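Local atomic coordinates of Rio2 kinase (Chaetomium thermophilum, PDB entry 4GYI), a protein that probably phosphorylates proteins on serine or threonine as an atypical RIO-family kinase, binding ADP and magnesium, and takes part in maturation of the pre-40S ribosomal subunit. Residues M265-D275 / P298-V307. Sequence-based numbering, arbitrary orientation.
Sequences MDHPNAEMYFD and PFYKDAKKTV
The hydroxyl of Y300 donates a hydrogen bond to the backbone carbonyl of M265, OH to O 2.9 Å, and the bond runs almost straight on from the C=O, at 166°. The oxygen lies in the plane of the tyrosine ring, so the ring meets the carbonyl edge-on while its two faces pack elsewhere. E271 covers one face: its CB stands 3.9 Å from the ring centroid in a CH-pi contact, and its extended chain carries the carboxylate past the ring, the two planes only 17° apart. K304 CB lies on the opposite face, offset toward the rim. With CG anti to the backbone N (chi1 175°), Y300 becomes a knob among A270, E271, F274 and D275. This joins the start of helix 270-289 in the RIO kinase domain to the short helix 300-304, with helix 207-223 touching M265, F274 and P298. A phenylalanine in place of Y300 would probably keep much of this packing but leave the M265 carbonyl without its hydroxyl donor. The M265 chain, bent at chi2 and chi3, slides past Y300 and brings CE to 3.5 Å from Y300 CE1; its sulfur makes an oblique Met-aromatic contact. Beyond the tyrosine, F274 CE1 rests 3.6 Å from A303 CB, and P298 O sits at the edge of the phenylalanine ring. Two waters bridge the segments: one links E271 OE2 to K301 N, the other D275 OD1 to P298 O. D266 OD1 and K304 NZ lie 4.1 Å apart, too far for a salt bridge, and the aspartate's other oxygen, OD2, pairs with R314.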
# COMPACT_ATOMS: atom_id res chain seq x y z
N MET A 265 -15.33 6.40 11.16
CA MET A 265 -16.79 6.57 11.14
C MET A 265 -17.17 8.02 11.47
O MET A 265 -18.32 8.41 11.29
CB MET A 265 -17.48 5.61 12.11
CG MET A 265 -17.56 4.18 11.64
SD MET A 265 -18.86 3.86 10.42
CE MET A 265 -20.31 4.24 11.43
N ASP A 266 -16.21 8.79 11.95
CA ASP A 266 -16.43 10.21 12.27
C ASP A 266 -16.11 11.13 11.09
O ASP A 266 -16.13 12.35 11.25
CB ASP A 266 -15.57 10.63 13.46
CG ASP A 266 -16.12 10.12 14.78
OD1 ASP A 266 -17.36 10.05 14.93
OD2 ASP A 266 -15.30 9.80 15.67
N HIS A 267 -15.79 10.56 9.93
CA HIS A 267 -15.42 11.37 8.77
C HIS A 267 -16.64 12.12 8.31
O HIS A 267 -17.74 11.57 8.33
CB HIS A 267 -14.90 10.48 7.66
CG HIS A 267 -14.32 11.24 6.50
ND1 HIS A 267 -15.10 11.97 5.63
CD2 HIS A 267 -13.05 11.34 6.04
CE1 HIS A 267 -14.33 12.52 4.71
NE2 HIS A 267 -13.08 12.15 4.93
N PRO A 268 -16.47 13.39 7.90
CA PRO A 268 -17.61 14.22 7.47
C PRO A 268 -18.44 13.53 6.39
O PRO A 268 -19.66 13.69 6.36
CB PRO A 268 -16.93 15.46 6.89
CG PRO A 268 -15.66 15.58 7.65
CD PRO A 268 -15.21 14.16 7.92
N ASN A 269 -17.79 12.75 5.54
CA ASN A 269 -18.50 12.00 4.50
C ASN A 269 -18.73 10.54 4.86
O ASN A 269 -18.87 9.72 3.96
CB ASN A 269 -17.71 12.02 3.19
CG ASN A 269 -17.81 13.33 2.46
OD1 ASN A 269 -18.87 13.94 2.40
ND2 ASN A 269 -16.69 13.77 1.89
N ALA A 270 -18.77 10.19 6.15
CA ALA A 270 -18.77 8.78 6.54
C ALA A 270 -19.97 8.03 5.97
O ALA A 270 -19.83 6.89 5.52
CB ALA A 270 -18.69 8.62 8.04
N GLU A 271 -21.13 8.69 5.95
CA GLU A 271 -22.34 8.05 5.46
C GLU A 271 -22.22 7.65 3.98
O GLU A 271 -22.61 6.56 3.59
CB GLU A 271 -23.59 8.92 5.69
CG GLU A 271 -24.87 8.30 5.15
CD GLU A 271 -26.15 8.94 5.69
OE1 GLU A 271 -26.06 9.93 6.45
OE2 GLU A 271 -27.25 8.45 5.35
N MET A 272 -21.67 8.55 3.17
CA MET A 272 -21.44 8.23 1.77
C MET A 272 -20.46 7.04 1.63
O MET A 272 -20.70 6.12 0.85
CB MET A 272 -20.94 9.47 1.02
CG MET A 272 -20.55 9.23 -0.45
SD MET A 272 -18.89 8.53 -0.77
CE MET A 272 -17.85 9.88 -0.22
N TYR A 273 -19.38 7.04 2.41
CA TYR A 273 -18.39 5.96 2.34
C TYR A 273 -18.96 4.62 2.82
O TYR A 273 -18.76 3.58 2.18
CB TYR A 273 -17.10 6.30 3.10
CG TYR A 273 -16.27 7.41 2.49
CD1 TYR A 273 -15.59 7.22 1.29
CD2 TYR A 273 -16.14 8.64 3.13
CE1 TYR A 273 -14.83 8.24 0.73
CE2 TYR A 273 -15.38 9.66 2.58
CZ TYR A 273 -14.73 9.46 1.38
OH TYR A 273 -13.98 10.48 0.84
N PHE A 274 -19.67 4.65 3.94
CA PHE A 274 -20.37 3.46 4.41
C PHE A 274 -21.30 2.90 3.33
O PHE A 274 -21.15 1.75 2.91
CB PHE A 274 -21.17 3.77 5.68
CG PHE A 274 -21.82 2.57 6.30
CD1 PHE A 274 -21.13 1.79 7.22
CD2 PHE A 274 -23.13 2.23 5.98
CE1 PHE A 274 -21.73 0.68 7.80
CE2 PHE A 274 -23.73 1.12 6.56
CZ PHE A 274 -23.02 0.35 7.47
N ASP A 275 -22.25 3.73 2.88
CA ASP A 275 -23.28 3.28 1.94
C ASP A 275 -22.66 2.74 0.67
O ASP A 275 -23.18 1.80 0.07
CB ASP A 275 -24.22 4.43 1.58
CG ASP A 275 -25.19 4.77 2.70
OD1 ASP A 275 -25.47 3.88 3.54
OD2 ASP A 275 -25.69 5.91 2.72
N PRO A 298 -27.53 -2.82 5.64
CA PRO A 298 -27.58 -1.97 6.84
C PRO A 298 -27.38 -0.51 6.47
O PRO A 298 -26.86 -0.20 5.40
CB PRO A 298 -26.40 -2.48 7.68
CG PRO A 298 -25.45 -3.03 6.70
CD PRO A 298 -26.29 -3.61 5.59
N PHE A 299 -27.87 0.39 7.32
CA PHE A 299 -27.78 1.81 7.03
C PHE A 299 -26.78 2.43 7.99
O PHE A 299 -26.62 1.95 9.12
CB PHE A 299 -29.14 2.48 7.21
CG PHE A 299 -30.27 1.73 6.58
CD1 PHE A 299 -30.49 1.81 5.21
CD2 PHE A 299 -31.12 0.95 7.34
CE1 PHE A 299 -31.53 1.12 4.62
CE2 PHE A 299 -32.15 0.26 6.76
CZ PHE A 299 -32.37 0.35 5.39
N TYR A 300 -26.13 3.49 7.54
CA TYR A 300 -25.14 4.20 8.33
C TYR A 300 -25.64 4.65 9.71
O TYR A 300 -24.93 4.50 10.71
CB TYR A 300 -24.63 5.41 7.56
CG TYR A 300 -23.68 6.28 8.35
CD1 TYR A 300 -22.35 5.91 8.53
CD2 TYR A 300 -24.12 7.47 8.93
CE1 TYR A 300 -21.48 6.72 9.25
CE2 TYR A 300 -23.27 8.27 9.65
CZ TYR A 300 -21.95 7.89 9.81
OH TYR A 300 -21.09 8.70 10.53
N LYS A 301 -26.86 5.19 9.77
CA LYS A 301 -27.36 5.69 11.05
C LYS A 301 -27.49 4.59 12.09
O LYS A 301 -27.31 4.84 13.28
CB LYS A 301 -28.68 6.46 10.91
CG LYS A 301 -29.25 6.52 9.50
CD LYS A 301 -30.09 5.29 9.17
CE LYS A 301 -31.38 5.25 9.98
NZ LYS A 301 -32.29 4.18 9.50
N ASP A 302 -27.79 3.37 11.64
CA ASP A 302 -27.77 2.21 12.51
C ASP A 302 -26.35 1.98 12.99
O ASP A 302 -26.08 2.00 14.19
CB ASP A 302 -28.23 0.94 11.78
CG ASP A 302 -29.59 1.09 11.14
OD1 ASP A 302 -29.82 0.40 10.11
OD2 ASP A 302 -30.42 1.87 11.66
N ALA A 303 -25.44 1.76 12.04
CA ALA A 303 -24.04 1.44 12.34
C ALA A 303 -23.37 2.42 13.32
O ALA A 303 -22.69 2.00 14.25
CB ALA A 303 -23.23 1.34 11.04
N LYS A 304 -23.58 3.73 13.11
CA LYS A 304 -22.90 4.72 13.93
C LYS A 304 -23.25 4.62 15.42
O LYS A 304 -22.44 4.97 16.27
CB LYS A 304 -23.15 6.15 13.43
CG LYS A 304 -22.15 7.14 14.02
CD LYS A 304 -22.29 8.55 13.46
CE LYS A 304 -21.06 9.37 13.84
NZ LYS A 304 -21.10 10.76 13.30
N LYS A 305 -24.45 4.13 15.73
CA LYS A 305 -24.86 3.96 17.12
C LYS A 305 -24.00 2.93 17.85
O LYS A 305 -23.95 2.90 19.08
CB LYS A 305 -26.34 3.55 17.20
CG LYS A 305 -27.33 4.58 16.66
CD LYS A 305 -27.33 5.87 17.48
CE LYS A 305 -27.82 5.63 18.91
NZ LYS A 305 -27.96 6.90 19.70
N THR A 306 -23.30 2.09 17.08
CA THR A 306 -22.61 0.93 17.62
C THR A 306 -21.12 1.18 17.93
O THR A 306 -20.44 0.32 18.48
CB THR A 306 -22.74 -0.25 16.65
OG1 THR A 306 -24.04 -0.20 16.05
CG2 THR A 306 -22.58 -1.58 17.38
N VAL A 307 -20.63 2.36 17.58
CA VAL A 307 -19.23 2.67 17.82
C VAL A 307 -19.06 3.53 19.07
O VAL A 307 -19.83 4.48 19.28
CB VAL A 307 -18.58 3.35 16.58
CG1 VAL A 307 -19.63 4.00 15.73
CG2 VAL A 307 -17.51 4.36 16.98
O HOH W 1 -27.89 6.02 6.82
O HOH W 2 -26.27 1.23 2.88